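Local coordinates for protein DJ-1 homolog D (Arabidopsis thaliana, PDB 4OGG) that belongs to the DJ-1/PfpI family, with the class I glutamine amidotransferase-like fold, and carries two such domains in a single chain, at residues S2-L8 / Y80-P86; A48-F52 / P255-F259; G203-D208 / C238-H243. All blocks are in the same frame, centred on the assembly; numbering follows the deposited sequence.

Contact 1: S2-L8 / Y80-P86; sequences SRTVLIL and YDGLVIP
Asp-81 and Thr-4 grip each other twice at the head of this parallel strand pair. The amide N of Asp-81 gives a straight bond to Thr-4 O at 2.7 Å, while Asp-81 OD2 takes the amide N of Thr-4 at 2.8 Å through its anti lone pair. The side chain can reach back because its CG lies beside its own backbone N (chi1 -57°). The aliphatic part of Arg-3 crosses this carboxylate, Arg-3 CD lying 3.6 Å from Asp-81 OD2, but the guanidinium turns elsewhere: NH1 bonds Ser-2 O and NE bonds Leu-187 O.

From there regular parallel pairing takes over. Leu-6 N bonds Gly-82 O, Val-84 N bonds Leu-6 O at 2.9 Å, and Leu-8 N bonds Val-84 O. A water closes the far end by donating to both Leu-8 O and Pro-86 O.

On the sheet face carrying Leu-6 and Leu-83, the Tyr-80 ring receives Leu-6 CB over one face, 3.9 Å from the centroid, in a CH-pi contact; Thr-4 CG2 approaches the same ring obliquely. The Tyr-80 hydroxyl bonds His-33 ND1 on the adjoining strand 30-35. On the other face Val-5 CG1 meets Val-84 CG2 at 3.7 Å, and Ile-7 CG2 packs crosswise on Pro-86 CG at 3.6 Å.

Strand 3-8 is bonded on both edges, to 30-35 and 82-85, as expected in the core of a Rossmann-like alpha/beta domain. The carboxylate and water bonds sit at the pair's two ends; between them backbone groups pair across the strands, and apolar side chains on both faces shield those bonds from water.

Contact 2: A48-F52 / P255-F259; sequences AVHDF and PGHTF
Val-49 sets its CG1 methyl squarely over the imidazole of His-257, 3.5 Å from the ring centroid and on the ring normal, which makes this CH-pi contact the tight part of the interface. The torsion that puts CG1 anti to the backbone N (chi1 170°) directs it onto the ring. Both ring nitrogens are bonded, NE2 to Glu-14, and the ring stacks on Tyr-16, so its rotation is well fixed. At its edge His-257 CD2 comes within 3.6 Å of His-50 O.

The other half is looser and wet. Asp-51 OD1 takes the amide N of Thr-258 at 3.0 Å. A longer bond, 3.3 Å, runs from Thr-258 OG1 to the same Asp-51 OD1. Both reach the oxygen on its syn side but from opposite faces of the carboxylate plane. Two waters fill in around them: one donates to Asp-51 OD1, at 2.7 Å, and to Gly-256 O; the other bridges OD2 and Thr-258 O. The carboxylate is consequently surrounded by donors, which would probably keep it charged.

The contact joins the two family domains. Segment 48-52 ends strand 44-51, which pairs with 59-62, whereas 255-259 is the bend between strands 252-255 and 259-260, both partners of strand 237-244. Val-49 also touches Ile-242 on that strand, and Phe-259 runs on to pack against helix 208-221.

Contact 3: G203-D208 / C238-H243; sequences GDYMED and CPTAIH
Tyr-205 N and Pro-239 O form a short backbone bond of 2.7 Å, the first of three that tie segment 203-208 to 238-243. Ala-241 N then bonds Met-206 O at 3.0 Å, and Asp-208 N bonds Ala-241 O at 2.8 Å. Only a brief parallel pairing results, around Glu-207 and Ala-241. It follows a type II turn from Gly-203 to Met-206, in which Tyr-205 takes a positive phi of 68°.

Among the side-chain bonds, Glu-207 does most. Its OE1 accepts the amide N of His-243 at 2.9 Å, nearly straight and on the anti lone pair, and also bonds His-64 NE2 from the other family domain. OE2 meanwhile caps Tyr-209 N, making Glu-207 the N-cap of helix 208-221. A bend at chi2 (-78°) brings the carboxylate back to the His-243 amide, the two side chains sliding past each other in opposite directions. Asp-208 OD1 bonds His-257 ND1, and Thr-240 OG1 bonds His-257 O. Asp-204 OD1 pairs in a salt bridge with Lys-232.

Packing is led by Pro-239, whose CG sits over the face of the Tyr-205 ring, 3.9 Å from the centroid and offset toward the rim; Arg-282 makes a cation-pi contact with the same ring. Met-206 CE reaches Cys-238 CB at 3.8 Å, and Asp-208 CB lies alongside Ile-242 CG1 at 3.7 Å.

His-243 ND1 bonds the modified cysteine at position 311, with Glu-253 on NE2, so the contact borders that site. Strand 237-244 runs on here between 206-207 and the antiparallel strands 252-255 and 259-260, helix 208-221 begins right after Glu-207, and Thr-57 of the second subunit packs on Tyr-205.

Contact 1 lies in the six-stranded sheet of the first family domain, and contact 3 in the small four-stranded sheet of the second; their centres are about 29 Å apart, on opposite sides of the chain's centre. Contact 2 bridges the two domains, with its centre about 25 Å from that of contact 1 and about 10 Å from that of contact 3. Along the chain, 48-52 falls between the two strands of contact 1, while both segments of contact 3 come before 255-259. Contacts 2 and 3 touch directly: Phe-259 O probably bonds Cys-238 N. Strand 237-244 thus takes part in its own domain's sheet and in the domain interface.

Contact 1: S2-L8 / Y80-P86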
ATOM      1  N   SER C   2     -25.931 -27.464 -19.221  1.00 34.53           N
ATOM      2  CA  SER C   2     -26.644 -28.573 -18.596  1.00 30.72           C
ATOM      3  C   SER C   2     -26.327 -28.722 -17.109  1.00 26.40           C
ATOM      4  O   SER C   2     -26.832 -29.629 -16.451  1.00 24.89           O
ATOM      5  CB  SER C   2     -26.325 -29.883 -19.324  1.00 31.92           C
ATOM      6  OG  SER C   2     -24.938 -30.158 -19.293  1.00 33.79           O
ATOM      7  N   ARG C   3     -25.490 -27.832 -16.582  1.00 22.63           N
ATOM      8  CA  ARG C   3     -25.132 -27.872 -15.166  1.00 19.03           C
ATOM      9  C   ARG C   3     -25.091 -26.455 -14.599  1.00 17.49           C
ATOM     10  O   ARG C   3     -24.745 -25.506 -15.299  1.00 17.53           O
ATOM     11  CB  ARG C   3     -23.765 -28.541 -14.967  1.00 18.86           C
ATOM     12  CG  ARG C   3     -23.739 -30.046 -15.253  1.00 18.82           C
ATOM     13  CD  ARG C   3     -24.560 -30.830 -14.228  1.00 19.52           C
ATOM     14  NE  ARG C   3     -24.514 -32.274 -14.461  1.00 19.17           N
ATOM     15  CZ  ARG C   3     -25.191 -32.908 -15.416  1.00 21.27           C
ATOM     16  NH1 ARG C   3     -25.980 -32.231 -16.243  1.00 18.69           N
ATOM     17  NH2 ARG C   3     -25.074 -34.223 -15.547  1.00 18.50           N
ATOM     18  N   THR C   4     -25.457 -26.321 -13.330  1.00 17.11           N
ATOM     19  CA  THR C   4     -25.453 -25.023 -12.669  1.00 17.10           C
ATOM     20  C   THR C   4     -24.803 -25.163 -11.298  1.00 15.55           C
ATOM     21  O   THR C   4     -25.209 -25.997 -10.490  1.00 17.33           O
ATOM     22  CB  THR C   4     -26.885 -24.479 -12.523  1.00 18.26           C
ATOM     23  OG1 THR C   4     -27.496 -24.418 -13.817  1.00 21.40           O
ATOM     24  CG2 THR C   4     -26.873 -23.083 -11.921  1.00 18.40           C
ATOM     25  N   VAL C   5     -23.791 -24.341 -11.045  1.00 15.05           N
ATOM     26  CA  VAL C   5     -23.059 -24.379  -9.788  1.00 14.61           C
ATOM     27  C   VAL C   5     -23.177 -23.067  -9.019  1.00 14.71           C
ATOM     28  O   VAL C   5     -23.252 -21.991  -9.614  1.00 13.94           O
ATOM     29  CB  VAL C   5     -21.563 -24.675 -10.051  1.00 16.13           C
ATOM     30  CG1 VAL C   5     -20.743 -24.457  -8.790  1.00 16.98           C
ATOM     31  CG2 VAL C   5     -21.403 -26.107 -10.547  1.00 16.03           C
ATOM     32  N   LEU C   6     -23.190 -23.169  -7.696  1.00 14.00           N
ATOM     33  CA  LEU C   6     -23.280 -22.000  -6.832  1.00 14.12           C
ATOM     34  C   LEU C   6     -21.946 -21.816  -6.104  1.00 13.24           C
ATOM     35  O   LEU C   6     -21.362 -22.785  -5.623  1.00 12.95           O
ATOM     36  CB  LEU C   6     -24.395 -22.193  -5.801  1.00 15.43           C
ATOM     37  CG  LEU C   6     -24.663 -21.039  -4.834  1.00 16.38           C
ATOM     38  CD1 LEU C   6     -25.199 -19.843  -5.613  1.00 16.17           C
ATOM     39  CD2 LEU C   6     -25.669 -21.474  -3.773  1.00 16.18           C
ATOM     40  N   ILE C   7     -21.458 -20.581  -6.047  1.00 13.57           N
ATOM     41  CA  ILE C   7     -20.214 -20.297  -5.337  1.00 13.19           C
ATOM     42  C   ILE C   7     -20.573 -19.438  -4.126  1.00 14.21           C
ATOM     43  O   ILE C   7     -21.206 -18.385  -4.256  1.00 13.15           O
ATOM     44  CB  ILE C   7     -19.185 -19.542  -6.222  1.00 15.08           C
ATOM     45  CG1 ILE C   7     -18.777 -20.414  -7.415  1.00 16.64           C
ATOM     46  CG2 ILE C   7     -17.945 -19.194  -5.393  1.00 14.63           C
ATOM     47  CD1 ILE C   7     -17.694 -19.793  -8.300  1.00 15.05           C
ATOM     48  N   LEU C   8     -20.185 -19.916  -2.949  1.00 12.70           N
ATOM     49  CA  LEU C   8     -20.453 -19.223  -1.693  1.00 12.39           C
ATOM     50  C   LEU C   8     -19.356 -18.194  -1.439  1.00 13.79           C
ATOM     51  O   LEU C   8     -18.268 -18.532  -0.972  1.00 15.03           O
ATOM     52  CB  LEU C   8     -20.509 -20.241  -0.554  1.00 14.22           C
ATOM     53  CG  LEU C   8     -20.682 -19.736   0.878  1.00 16.43           C
ATOM     54  CD1 LEU C   8     -21.942 -18.889   0.992  1.00 16.55           C
ATOM     55  CD2 LEU C   8     -20.753 -20.929   1.815  1.00 16.67           C
ATOM     56  N   TYR C  80     -29.381 -25.937  -8.226  1.00 21.91           N
ATOM     57  CA  TYR C  80     -27.934 -26.102  -8.303  1.00 20.21           C
ATOM     58  C   TYR C  80     -27.479 -27.550  -8.226  1.00 18.53           C
ATOM     59  O   TYR C  80     -27.997 -28.339  -7.439  1.00 20.44           O
ATOM     60  CB  TYR C  80     -27.271 -25.271  -7.203  1.00 18.27           C
ATOM     61  CG  TYR C  80     -27.538 -23.798  -7.378  1.00 19.59           C
ATOM     62  CD1 TYR C  80     -26.889 -23.069  -8.374  1.00 18.34           C
ATOM     63  CD2 TYR C  80     -28.503 -23.150  -6.609  1.00 20.21           C
ATOM     64  CE1 TYR C  80     -27.199 -21.733  -8.605  1.00 19.74           C
ATOM     65  CE2 TYR C  80     -28.823 -21.814  -6.832  1.00 18.96           C
ATOM     66  CZ  TYR C  80     -28.170 -21.113  -7.832  1.00 19.03           C
ATOM     67  OH  TYR C  80     -28.499 -19.799  -8.069  1.00 20.62           O
ATOM     68  N   ASP C  81     -26.500 -27.885  -9.060  1.00 17.08           N
ATOM     69  CA  ASP C  81     -25.959 -29.235  -9.121  1.00 17.94           C
ATOM     70  C   ASP C  81     -24.719 -29.396  -8.250  1.00 17.57           C
ATOM     71  O   ASP C  81     -24.360 -30.510  -7.875  1.00 17.86           O
ATOM     72  CB  ASP C  81     -25.615 -29.584 -10.568  1.00 17.74           C
ATOM     73  CG  ASP C  81     -26.813 -29.465 -11.488  1.00 20.19           C
ATOM     74  OD1 ASP C  81     -27.805 -30.190 -11.261  1.00 22.05           O
ATOM     75  OD2 ASP C  81     -26.769 -28.645 -12.428  1.00 18.43           O
ATOM     76  N   GLY C  82     -24.067 -28.281  -7.931  1.00 15.80           N
ATOM     77  CA  GLY C  82     -22.873 -28.343  -7.108  1.00 15.61           C
ATOM     78  C   GLY C  82     -22.594 -27.037  -6.391  1.00 15.86           C
ATOM     79  O   GLY C  82     -23.127 -25.991  -6.762  1.00 14.06           O
ATOM     80  N   LEU C  83     -21.752 -27.104  -5.366  1.00 14.46           N
ATOM     81  CA  LEU C  83     -21.395 -25.934  -4.571  1.00 14.00           C
ATOM     82  C   LEU C  83     -19.881 -25.809  -4.443  1.00 14.03           C
ATOM     83  O   LEU C  83     -19.184 -26.807  -4.265  1.00 13.49           O
ATOM     84  CB  LEU C  83     -22.004 -26.051  -3.171  1.00 13.89           C
ATOM     85  CG  LEU C  83     -21.617 -24.978  -2.145  1.00 14.10           C
ATOM     86  CD1 LEU C  83     -22.195 -23.626  -2.562  1.00 14.03           C
ATOM     87  CD2 LEU C  83     -22.136 -25.378  -0.768  1.00 15.94           C
ATOM     88  N   VAL C  84     -19.382 -24.579  -4.544  1.00 13.22           N
ATOM     89  CA  VAL C  84     -17.952 -24.311  -4.411  1.00 13.20           C
ATOM     90  C   VAL C  84     -17.776 -23.333  -3.255  1.00 12.81           C
ATOM     91  O   VAL C  84     -18.496 -22.338  -3.170  1.00 12.90           O
ATOM     92  CB  VAL C  84     -17.368 -23.679  -5.699  1.00 12.25           C
ATOM     93  CG1 VAL C  84     -15.880 -23.378  -5.509  1.00 14.31           C
ATOM     94  CG2 VAL C  84     -17.565 -24.626  -6.873  1.00 13.10           C
ATOM     95  N   ILE C  85     -16.836 -23.626  -2.362  1.00 12.81           N
ATOM     96  CA  ILE C  85     -16.573 -22.755  -1.218  1.00 11.22           C
ATOM     97  C   ILE C  85     -15.135 -22.250  -1.248  1.00 11.68           C
ATOM     98  O   ILE C  85     -14.210 -22.969  -0.864  1.00 11.56           O
ATOM     99  CB  ILE C  85     -16.785 -23.484   0.132  1.00 11.31           C
ATOM    100  CG1 ILE C  85     -18.180 -24.110   0.186  1.00 12.52           C
ATOM    101  CG2 ILE C  85     -16.639 -22.486   1.291  1.00 11.10           C
ATOM    102  CD1 ILE C  85     -18.456 -24.877   1.465  1.00 13.84           C
ATOM    103  N   PRO C  86     -14.929 -21.007  -1.714  1.00 11.13           N
ATOM    104  CA  PRO C  86     -13.588 -20.421  -1.785  1.00 11.82           C
ATOM    105  C   PRO C  86     -13.009 -20.214  -0.393  1.00 12.83           C
ATOM    106  O   PRO C  86     -13.740 -20.201   0.600  1.00 13.73           O
ATOM    107  CB  PRO C  86     -13.826 -19.082  -2.484  1.00 12.67           C
ATOM    108  CG  PRO C  86     -15.048 -19.342  -3.330  1.00 11.52           C
ATOM    109  CD  PRO C  86     -15.915 -20.134  -2.375  1.00 12.08           C
TER
HETATM  110  O   HOH W   1     -15.770 -18.110   0.823  1.00 22.13           O

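Contact 2: A48-F52 / P255-F259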
ATOM      1  N   ALA C  48      -9.075 -10.899  -1.036  1.00 11.55           N
ATOM      2  CA  ALA C  48      -7.745 -10.882  -0.446  1.00 11.32           C
ATOM      3  C   ALA C  48      -6.764 -11.624  -1.336  1.00 13.19           C
ATOM      4  O   ALA C  48      -7.113 -12.624  -1.967  1.00 12.57           O
ATOM      5  CB  ALA C  48      -7.775 -11.533   0.932  1.00 11.96           C
ATOM      6  N   VAL C  49      -5.542 -11.111  -1.398  1.00 12.14           N
ATOM      7  CA  VAL C  49      -4.474 -11.751  -2.155  1.00 11.34           C
ATOM      8  C   VAL C  49      -3.610 -12.386  -1.074  1.00 12.52           C
ATOM      9  O   VAL C  49      -3.017 -11.678  -0.262  1.00 13.05           O
ATOM     10  CB  VAL C  49      -3.613 -10.724  -2.935  1.00 11.33           C
ATOM     11  CG1 VAL C  49      -2.373 -11.415  -3.509  1.00 12.75           C
ATOM     12  CG2 VAL C  49      -4.425 -10.097  -4.058  1.00 12.60           C
ATOM     13  N   HIS C  50      -3.579 -13.712  -1.032  1.00 12.25           N
ATOM     14  CA  HIS C  50      -2.769 -14.418  -0.048  1.00 13.36           C
ATOM     15  C   HIS C  50      -1.598 -15.043  -0.775  1.00 15.90           C
ATOM     16  O   HIS C  50      -1.740 -16.040  -1.485  1.00 16.18           O
ATOM     17  CB  HIS C  50      -3.605 -15.473   0.678  1.00 11.63           C
ATOM     18  CG  HIS C  50      -4.542 -14.888   1.691  1.00 12.14           C
ATOM     19  ND1 HIS C  50      -5.426 -15.651   2.424  1.00 12.85           N
ATOM     20  CD2 HIS C  50      -4.703 -13.612   2.116  1.00 12.59           C
ATOM     21  CE1 HIS C  50      -6.088 -14.870   3.260  1.00 13.29           C
ATOM     22  NE2 HIS C  50      -5.669 -13.629   3.093  1.00 11.30           N
ATOM     23  N   ASP C  51      -0.437 -14.425  -0.596  1.00 19.01           N
ATOM     24  CA  ASP C  51       0.779 -14.859  -1.256  1.00 23.13           C
ATOM     25  C   ASP C  51       1.746 -15.513  -0.279  1.00 25.45           C
ATOM     26  O   ASP C  51       1.834 -15.120   0.884  1.00 24.75           O
ATOM     27  CB  ASP C  51       1.448 -13.653  -1.916  1.00 23.56           C
ATOM     28  CG  ASP C  51       2.130 -14.002  -3.219  1.00 25.23           C
ATOM     29  OD1 ASP C  51       2.796 -13.117  -3.793  1.00 25.73           O
ATOM     30  OD2 ASP C  51       1.992 -15.156  -3.670  1.00 26.61           O
ATOM     31  N   PHE C  52       2.472 -16.508  -0.771  1.00 30.12           N
ATOM     32  CA  PHE C  52       3.444 -17.234   0.035  1.00 34.43           C
ATOM     33  C   PHE C  52       4.844 -16.758  -0.332  1.00 36.93           C
ATOM     34  O   PHE C  52       5.591 -17.441  -1.035  1.00 38.24           O
ATOM     35  CB  PHE C  52       3.293 -18.731  -0.225  1.00 35.86           C
ATOM     36  CG  PHE C  52       1.891 -19.229  -0.028  1.00 37.31           C
ATOM     37  CD1 PHE C  52       1.354 -19.345   1.251  1.00 38.07           C
ATOM     38  CD2 PHE C  52       1.089 -19.534  -1.123  1.00 37.85           C
ATOM     39  CE1 PHE C  52       0.035 -19.757   1.437  1.00 38.49           C
ATOM     40  CE2 PHE C  52      -0.232 -19.945  -0.949  1.00 38.31           C
ATOM     41  CZ  PHE C  52      -0.760 -20.057   0.334  1.00 39.30           C
ATOM     42  N   PRO C 255      -0.261  -4.580  -6.514  1.00 15.34           N
ATOM     43  CA  PRO C 255       0.336  -5.915  -6.576  1.00 15.83           C
ATOM     44  C   PRO C 255      -0.638  -7.085  -6.494  1.00 14.76           C
ATOM     45  O   PRO C 255      -1.628  -7.036  -5.768  1.00 15.57           O
ATOM     46  CB  PRO C 255       1.314  -5.912  -5.395  1.00 16.89           C
ATOM     47  CG  PRO C 255       1.661  -4.467  -5.241  1.00 17.07           C
ATOM     48  CD  PRO C 255       0.322  -3.802  -5.408  1.00 15.88           C
ATOM     49  N   GLY C 256      -0.340  -8.132  -7.258  1.00 15.14           N
ATOM     50  CA  GLY C 256      -1.150  -9.339  -7.244  1.00 14.09           C
ATOM     51  C   GLY C 256      -0.282 -10.444  -6.665  1.00 14.87           C
ATOM     52  O   GLY C 256       0.687 -10.147  -5.960  1.00 14.27           O
ATOM     53  N   HIS C 257      -0.614 -11.704  -6.942  1.00 13.35           N
ATOM     54  CA  HIS C 257       0.184 -12.823  -6.432  1.00 14.54           C
ATOM     55  C   HIS C 257       1.428 -12.977  -7.301  1.00 16.20           C
ATOM     56  O   HIS C 257       1.385 -12.702  -8.497  1.00 17.39           O
ATOM     57  CB  HIS C 257      -0.567 -14.161  -6.523  1.00 13.51           C
ATOM     58  CG  HIS C 257      -1.918 -14.179  -5.877  1.00 14.38           C
ATOM     59  ND1 HIS C 257      -3.011 -13.534  -6.417  1.00 14.94           N
ATOM     60  CD2 HIS C 257      -2.375 -14.846  -4.790  1.00 13.50           C
ATOM     61  CE1 HIS C 257      -4.082 -13.809  -5.695  1.00 13.90           C
ATOM     62  NE2 HIS C 257      -3.725 -14.604  -4.703  1.00 11.70           N
ATOM     63  N   THR C 258       2.533 -13.433  -6.719  1.00 15.78           N
ATOM     64  CA  THR C 258       3.717 -13.662  -7.533  1.00 16.52           C
ATOM     65  C   THR C 258       3.439 -14.985  -8.243  1.00 16.54           C
ATOM     66  O   THR C 258       2.851 -15.900  -7.657  1.00 16.98           O
ATOM     67  CB  THR C 258       4.997 -13.771  -6.682  1.00 16.58           C
ATOM     68  OG1 THR C 258       4.841 -14.794  -5.693  1.00 19.00           O
ATOM     69  CG2 THR C 258       5.285 -12.443  -5.999  1.00 18.25           C
ATOM     70  N   PHE C 259       3.830 -15.077  -9.506  1.00 15.67           N
ATOM     71  CA  PHE C 259       3.588 -16.280 -10.290  1.00 17.91           C
ATOM     72  C   PHE C 259       4.892 -16.995 -10.592  1.00 18.33           C
ATOM     73  O   PHE C 259       5.855 -16.379 -11.045  1.00 18.37           O
ATOM     74  CB  PHE C 259       2.860 -15.908 -11.584  1.00 17.68           C
ATOM     75  CG  PHE C 259       2.527 -17.083 -12.451  1.00 18.82           C
ATOM     76  CD1 PHE C 259       3.457 -17.584 -13.353  1.00 17.30           C
ATOM     77  CD2 PHE C 259       1.282 -17.696 -12.362  1.00 18.09           C
ATOM     78  CE1 PHE C 259       3.154 -18.680 -14.156  1.00 19.40           C
ATOM     79  CE2 PHE C 259       0.970 -18.793 -13.160  1.00 19.20           C
ATOM     80  CZ  PHE C 259       1.909 -19.285 -14.058  1.00 18.96           C
TER
HETATM   81  O   HOH W   2       1.197 -17.620  -5.496  1.00 28.71           O
HETATM   82  O   HOH W   3       1.985 -10.553  -3.292  1.00 33.67           O

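Contact 3: G203-D208 / C238-H243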
ATOM      1  N   GLY C 203       5.815 -12.619 -18.047  1.00 17.19           N
ATOM      2  CA  GLY C 203       6.752 -11.543 -17.791  1.00 17.32           C
ATOM      3  C   GLY C 203       6.344 -10.771 -16.553  1.00 17.83           C
ATOM      4  O   GLY C 203       5.235 -10.945 -16.047  1.00 16.55           O
ATOM      5  N   ASP C 204       7.227  -9.912 -16.058  1.00 16.18           N
ATOM      6  CA  ASP C 204       6.907  -9.136 -14.873  1.00 18.41           C
ATOM      7  C   ASP C 204       5.699  -8.238 -15.086  1.00 17.61           C
ATOM      8  O   ASP C 204       5.559  -7.581 -16.121  1.00 18.00           O
ATOM      9  CB  ASP C 204       8.100  -8.281 -14.439  1.00 18.99           C
ATOM     10  CG  ASP C 204       9.256  -9.112 -13.921  1.00 21.99           C
ATOM     11  OD1 ASP C 204       9.060 -10.323 -13.687  1.00 20.74           O
ATOM     12  OD2 ASP C 204      10.357  -8.549 -13.739  1.00 24.24           O
ATOM     13  N   TYR C 205       4.826  -8.235 -14.087  1.00 17.13           N
ATOM     14  CA  TYR C 205       3.624  -7.423 -14.077  1.00 16.94           C
ATOM     15  C   TYR C 205       2.543  -7.780 -15.085  1.00 16.43           C
ATOM     16  O   TYR C 205       1.784  -6.921 -15.525  1.00 16.06           O
ATOM     17  CB  TYR C 205       4.008  -5.946 -14.180  1.00 18.17           C
ATOM     18  CG  TYR C 205       4.946  -5.549 -13.064  1.00 18.52           C
ATOM     19  CD1 TYR C 205       4.518  -5.545 -11.735  1.00 20.71           C
ATOM     20  CD2 TYR C 205       6.277  -5.241 -13.327  1.00 18.95           C
ATOM     21  CE1 TYR C 205       5.395  -5.249 -10.698  1.00 21.56           C
ATOM     22  CE2 TYR C 205       7.160  -4.943 -12.299  1.00 21.69           C
ATOM     23  CZ  TYR C 205       6.716  -4.948 -10.989  1.00 21.65           C
ATOM     24  OH  TYR C 205       7.595  -4.654  -9.975  1.00 23.01           O
ATOM     25  N   MET C 206       2.475  -9.052 -15.460  1.00 15.01           N
ATOM     26  CA  MET C 206       1.408  -9.484 -16.346  1.00 15.30           C
ATOM     27  C   MET C 206       0.197  -9.413 -15.409  1.00 14.64           C
ATOM     28  O   MET C 206       0.369  -9.408 -14.186  1.00 14.53           O
ATOM     29  CB  MET C 206       1.665 -10.914 -16.836  1.00 15.13           C
ATOM     30  CG  MET C 206       1.956 -11.911 -15.738  1.00 17.07           C
ATOM     31  SD  MET C 206       2.547 -13.481 -16.417  1.00 18.57           S
ATOM     32  CE  MET C 206       3.579 -14.035 -15.070  1.00 19.63           C
ATOM     33  N   GLU C 207      -1.014  -9.334 -15.954  1.00 13.91           N
ATOM     34  CA  GLU C 207      -2.200  -9.231 -15.106  1.00 13.61           C
ATOM     35  C   GLU C 207      -2.448 -10.516 -14.313  1.00 14.52           C
ATOM     36  O   GLU C 207      -2.445 -11.619 -14.861  1.00 12.83           O
ATOM     37  CB  GLU C 207      -3.433  -8.868 -15.946  1.00 12.51           C
ATOM     38  CG  GLU C 207      -4.402  -7.903 -15.247  1.00 12.83           C
ATOM     39  CD  GLU C 207      -5.288  -8.571 -14.205  1.00 14.65           C
ATOM     40  OE1 GLU C 207      -5.789  -7.861 -13.302  1.00 12.78           O
ATOM     41  OE2 GLU C 207      -5.499  -9.795 -14.295  1.00 12.74           O
ATOM     42  N   ASP C 208      -2.648 -10.331 -13.011  1.00 13.20           N
ATOM     43  CA  ASP C 208      -2.888 -11.382 -12.019  1.00 15.60           C
ATOM     44  C   ASP C 208      -3.873 -12.478 -12.454  1.00 13.68           C
ATOM     45  O   ASP C 208      -3.555 -13.667 -12.394  1.00 15.69           O
ATOM     46  CB  ASP C 208      -3.364 -10.695 -10.729  1.00 18.02           C
ATOM     47  CG  ASP C 208      -3.751 -11.665  -9.634  1.00 22.66           C
ATOM     48  OD1 ASP C 208      -2.876 -12.057  -8.824  1.00 15.88           O
ATOM     49  OD2 ASP C 208      -4.950 -12.023  -9.580  1.00 24.83           O
ATOM     50  N   CYS C 238       7.528 -14.159 -10.975  1.00 21.61           N
ATOM     51  CA  CYS C 238       7.236 -12.902 -11.650  1.00 20.41           C
ATOM     52  C   CYS C 238       6.169 -12.198 -10.838  1.00 18.92           C
ATOM     53  O   CYS C 238       5.170 -12.811 -10.457  1.00 17.86           O
ATOM     54  CB  CYS C 238       6.664 -13.139 -13.048  1.00 21.54           C
ATOM     55  SG  CYS C 238       7.847 -13.473 -14.354  1.00 23.68           S
ATOM     56  N   PRO C 239       6.371 -10.909 -10.539  1.00 17.31           N
ATOM     57  CA  PRO C 239       5.346 -10.203  -9.771  1.00 16.22           C
ATOM     58  C   PRO C 239       4.197  -9.954 -10.748  1.00 16.25           C
ATOM     59  O   PRO C 239       4.415  -9.906 -11.959  1.00 15.89           O
ATOM     60  CB  PRO C 239       6.056  -8.918  -9.361  1.00 17.94           C
ATOM     61  CG  PRO C 239       6.965  -8.658 -10.539  1.00 17.47           C
ATOM     62  CD  PRO C 239       7.532 -10.039 -10.801  1.00 18.54           C
ATOM     63  N   THR C 240       2.976  -9.821 -10.248  1.00 16.28           N
ATOM     64  CA  THR C 240       1.863  -9.572 -11.151  1.00 15.41           C
ATOM     65  C   THR C 240       1.163  -8.275 -10.793  1.00 16.05           C
ATOM     66  O   THR C 240       1.378  -7.713  -9.718  1.00 15.20           O
ATOM     67  CB  THR C 240       0.829 -10.718 -11.130  1.00 15.20           C
ATOM     68  OG1 THR C 240       0.212 -10.790  -9.838  1.00 15.15           O
ATOM     69  CG2 THR C 240       1.505 -12.046 -11.462  1.00 15.78           C
ATOM     70  N   ALA C 241       0.330  -7.800 -11.708  1.00 14.73           N
ATOM     71  CA  ALA C 241      -0.403  -6.570 -11.486  1.00 15.47           C
ATOM     72  C   ALA C 241      -1.893  -6.845 -11.471  1.00 15.78           C
ATOM     73  O   ALA C 241      -2.401  -7.602 -12.298  1.00 16.13           O
ATOM     74  CB  ALA C 241      -0.077  -5.552 -12.583  1.00 13.83           C
ATOM     75  N   ILE C 242      -2.584  -6.248 -10.510  1.00 14.32           N
ATOM     76  CA  ILE C 242      -4.025  -6.388 -10.429  1.00 13.89           C
ATOM     77  C   ILE C 242      -4.604  -5.127 -11.047  1.00 14.53           C
ATOM     78  O   ILE C 242      -4.392  -4.022 -10.546  1.00 14.37           O
ATOM     79  CB  ILE C 242      -4.504  -6.524  -8.967  1.00 14.76           C
ATOM     80  CG1 ILE C 242      -4.182  -7.933  -8.460  1.00 14.85           C
ATOM     81  CG2 ILE C 242      -5.996  -6.221  -8.870  1.00 13.77           C
ATOM     82  CD1 ILE C 242      -4.679  -8.229  -7.074  1.00 17.09           C
ATOM     83  N   HIS C 243      -5.299  -5.291 -12.164  1.00 14.19           N
ATOM     84  CA  HIS C 243      -5.913  -4.161 -12.837  1.00 13.78           C
ATOM     85  C   HIS C 243      -7.403  -4.222 -12.577  1.00 13.88           C
ATOM     86  O   HIS C 243      -8.061  -5.228 -12.857  1.00 12.29           O
ATOM     87  CB  HIS C 243      -5.605  -4.206 -14.334  1.00 13.88           C
ATOM     88  CG  HIS C 243      -4.187  -3.854 -14.662  1.00 14.61           C
ATOM     89  ND1 HIS C 243      -3.642  -4.030 -15.916  1.00 14.59           N
ATOM     90  CD2 HIS C 243      -3.206  -3.313 -13.898  1.00 15.71           C
ATOM     91  CE1 HIS C 243      -2.390  -3.612 -15.913  1.00 15.52           C
ATOM     92  NE2 HIS C 243      -2.101  -3.171 -14.702  1.00 15.52           N
TER